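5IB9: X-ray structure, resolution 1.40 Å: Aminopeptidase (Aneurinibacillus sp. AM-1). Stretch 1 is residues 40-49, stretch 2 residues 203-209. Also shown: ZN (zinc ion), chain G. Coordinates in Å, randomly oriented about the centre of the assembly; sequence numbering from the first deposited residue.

Stretch 1 (40-49) AVRYIEQQFK
Stretch 2 203-209: SHNVIAT

Residues 40-49 form a helix and residues 203-209 a strand of the same chain; both elements extend beyond these limits. Their N-to-C directions are nearly parallel, 3° apart, and their axes approach to 8.8 Å. The helix has phi/psi near -60/-45, with backbone hydrogen bonds, i to i-4, such as Ile44 N to Ala40 O (2.7 Å) and Phe48 N to Ile44 O (3.0 Å). The register is set by Glu45 CA to Val206 CA, 6.4 Å, and Phe48 CA to Ala208 CA, 6.6 Å. No hydrogen bond crosses the interface; the contact is apolar and buries 324 Å² in total.

The strand alternates, so His204, Val206 and Ala208 point toward the helix. Ser203 (-119/-175, chi1 t) points sideways. His204 (phi/psi -148/155, chi1 m, chi2 78°) places CB 4.0 Å from Val41 CG2. Its ring reaches the zinc ion, with His204 NE2 2.0 Å from ZN. Four waters and one atom from elsewhere in the structure also bind the metal. Asn205 (-110/147, chi1 m, chi2 -51°) points away.

Val206 (-116/123, chi1 t) is the centre of the packing. Val206 CG2 lies 3.8 Å from CG1 of Val41 (chi1 t). Val206 CG1 lies 4.0 Å from CG2 of Ile44 (m, t), 4.1 Å from Glu45 CA and 3.9 Å from Phe48 CD2, near the plane of that ring. These are hydrocarbon groups in van der Waals contact. Glu45 (t, t) turns its carboxylate to salt bridges within the helix: Arg42 NH2 to Glu45 OE1 is 2.8 Å, and Lys49 NZ to Glu45 OE2 is 3.0 Å, a weak hydrogen bond.

Ile207 (-126/122, chi1 m, chi2 124°) points away. Ala208 (-124/125) sits over one face of Phe48 (chi1 m, chi2 -56°). Ala208 CB is 3.4 Å from Phe48 CG and also 3.4 Å from the Phe48 ring centroid, 16° off the ring normal, a CH-pi contact. Thr209 (-119/132, chi1 m) is out of reach.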

# COMPACT_ATOMS: atom_id res chain seq x y z
N ALA A 40 20.23 -12.17 -0.76
CA ALA A 40 20.78 -10.94 -1.36
C ALA A 40 20.63 -9.72 -0.39
O ALA A 40 21.52 -8.89 -0.25
CB ALA A 40 20.09 -10.63 -2.73
N VAL A 41 19.40 -9.65 0.15
CA VAL A 41 19.12 -8.59 1.16
C VAL A 41 20.16 -8.63 2.28
O VAL A 41 20.73 -7.59 2.64
CB VAL A 41 17.68 -8.75 1.68
CG1 VAL A 41 17.53 -8.01 3.01
CG2 VAL A 41 16.74 -8.34 0.61
N ARG A 42 20.44 -9.85 2.82
CA ARG A 42 21.41 -9.93 3.86
C ARG A 42 22.77 -9.52 3.40
O ARG A 42 23.58 -8.90 4.14
CB ARG A 42 21.44 -11.36 4.40
CG ARG A 42 20.22 -11.68 5.24
CD ARG A 42 20.61 -11.38 6.67
NE ARG A 42 20.05 -10.08 6.94
CZ ARG A 42 18.77 -9.87 7.23
NH1 ARG A 42 17.97 -10.92 7.24
NH2 ARG A 42 18.34 -8.62 7.52
N TYR A 43 23.17 -9.95 2.19
CA TYR A 43 24.47 -9.64 1.65
C TYR A 43 24.65 -8.15 1.49
O TYR A 43 25.72 -7.56 1.84
CB TYR A 43 24.64 -10.40 0.33
CG TYR A 43 25.98 -10.10 -0.35
CD1 TYR A 43 27.15 -10.81 -0.05
CD2 TYR A 43 26.07 -9.05 -1.32
CE1 TYR A 43 28.39 -10.52 -0.71
CE2 TYR A 43 27.27 -8.73 -1.96
CZ TYR A 43 28.41 -9.55 -1.70
OH TYR A 43 29.58 -9.28 -2.37
N ILE A 44 23.62 -7.54 0.83
CA ILE A 44 23.59 -6.07 0.59
C ILE A 44 23.71 -5.30 1.91
O ILE A 44 24.60 -4.41 2.03
CB ILE A 44 22.41 -5.68 -0.27
CG1 ILE A 44 22.67 -6.33 -1.65
CG2 ILE A 44 22.33 -4.12 -0.40
CD1 ILE A 44 21.38 -6.41 -2.49
N GLU A 45 22.91 -5.73 2.87
CA GLU A 45 22.98 -5.06 4.19
C GLU A 45 24.39 -5.16 4.77
O GLU A 45 24.95 -4.12 5.26
CB GLU A 45 21.95 -5.84 5.07
CG GLU A 45 22.22 -5.42 6.55
CD GLU A 45 21.32 -6.22 7.51
OE1 GLU A 45 20.61 -7.11 7.11
OE2 GLU A 45 21.49 -5.88 8.68
N GLN A 46 25.02 -6.34 4.71
CA GLN A 46 26.39 -6.52 5.22
C GLN A 46 27.37 -5.64 4.54
O GLN A 46 28.25 -5.07 5.19
CB GLN A 46 26.81 -7.98 5.13
CG GLN A 46 28.28 -8.21 5.60
CD GLN A 46 28.51 -7.75 7.02
OE1 GLN A 46 27.60 -7.78 7.91
NE2 GLN A 46 29.76 -7.38 7.29
N GLN A 47 27.24 -5.51 3.22
CA GLN A 47 28.22 -4.66 2.53
C GLN A 47 28.09 -3.22 2.95
O GLN A 47 29.08 -2.53 3.28
CB GLN A 47 28.14 -4.72 1.01
CG GLN A 47 28.29 -6.13 0.45
CD GLN A 47 29.25 -7.08 1.17
OE1 GLN A 47 28.78 -8.13 1.73
NE2 GLN A 47 30.53 -6.74 1.21
N PHE A 48 26.85 -2.72 3.04
CA PHE A 48 26.74 -1.36 3.45
C PHE A 48 27.28 -1.17 4.87
O PHE A 48 27.89 -0.16 5.15
CB PHE A 48 25.26 -0.92 3.50
CG PHE A 48 24.61 -0.58 2.13
CD1 PHE A 48 25.13 0.34 1.25
CD2 PHE A 48 23.41 -1.25 1.78
CE1 PHE A 48 24.47 0.71 0.06
CE2 PHE A 48 22.74 -0.84 0.61
CZ PHE A 48 23.28 0.10 -0.23
N LYS A 49 26.99 -2.13 5.74
CA LYS A 49 27.47 -1.98 7.12
C LYS A 49 28.98 -1.97 7.08
O LYS A 49 29.60 -1.23 7.93
CB LYS A 49 26.98 -3.12 8.00
CG LYS A 49 25.60 -2.96 8.48
CD LYS A 49 25.32 -4.28 9.33
CE LYS A 49 23.92 -4.46 9.79
NZ LYS A 49 23.88 -5.91 10.43
N SER A 203 8.88 -9.44 0.64
CA SER A 203 10.16 -8.96 0.14
C SER A 203 10.66 -7.76 0.98
O SER A 203 10.08 -7.45 2.06
CB SER A 203 9.97 -8.59 -1.36
OG SER A 203 11.16 -8.12 -2.03
N HIS A 204 11.76 -7.19 0.56
CA HIS A 204 12.40 -6.12 1.37
C HIS A 204 13.10 -5.12 0.50
O HIS A 204 13.58 -5.44 -0.59
CB HIS A 204 13.49 -6.74 2.23
CG HIS A 204 13.07 -7.90 3.08
ND1 HIS A 204 12.90 -9.20 2.60
CD2 HIS A 204 12.69 -7.92 4.38
CE1 HIS A 204 12.40 -9.95 3.58
NE2 HIS A 204 12.35 -9.22 4.68
N ASN A 205 13.24 -3.88 1.06
CA ASN A 205 14.18 -2.87 0.54
C ASN A 205 15.30 -2.73 1.56
O ASN A 205 15.05 -2.81 2.75
CB ASN A 205 13.47 -1.51 0.37
CG ASN A 205 12.24 -1.64 -0.49
OD1 ASN A 205 12.32 -2.20 -1.57
ND2 ASN A 205 11.20 -0.93 -0.13
N VAL A 206 16.49 -2.44 1.07
CA VAL A 206 17.67 -2.24 1.95
C VAL A 206 18.09 -0.80 1.76
O VAL A 206 18.33 -0.33 0.66
CB VAL A 206 18.84 -3.16 1.56
CG1 VAL A 206 19.97 -2.83 2.59
CG2 VAL A 206 18.43 -4.62 1.64
N ILE A 207 18.13 -0.06 2.90
CA ILE A 207 18.29 1.40 2.81
C ILE A 207 19.50 1.84 3.67
O ILE A 207 19.54 1.59 4.89
CB ILE A 207 17.08 2.15 3.34
CG1 ILE A 207 15.83 1.78 2.55
CG2 ILE A 207 17.30 3.70 3.27
CD1 ILE A 207 14.76 1.25 3.45
N ALA A 208 20.52 2.50 3.09
CA ALA A 208 21.76 2.92 3.81
C ALA A 208 21.87 4.41 3.61
O ALA A 208 21.83 4.88 2.52
CB ALA A 208 23.02 2.20 3.16
N THR A 209 21.96 5.15 4.70
CA THR A 209 21.89 6.63 4.61
C THR A 209 23.20 7.21 5.13
O THR A 209 23.60 6.83 6.25
CB THR A 209 20.71 7.12 5.43
OG1 THR A 209 19.47 6.61 4.86
CG2 THR A 209 20.69 8.68 5.38
ZN ZN G . 11.97 -9.98 6.52
O HOH W 1 13.41 -11.06 7.27
O HOH W 2 10.34 -10.98 6.96
O HOH W 3 10.34 -11.82 6.04
O HOH W 4 12.16 -12.05 6.39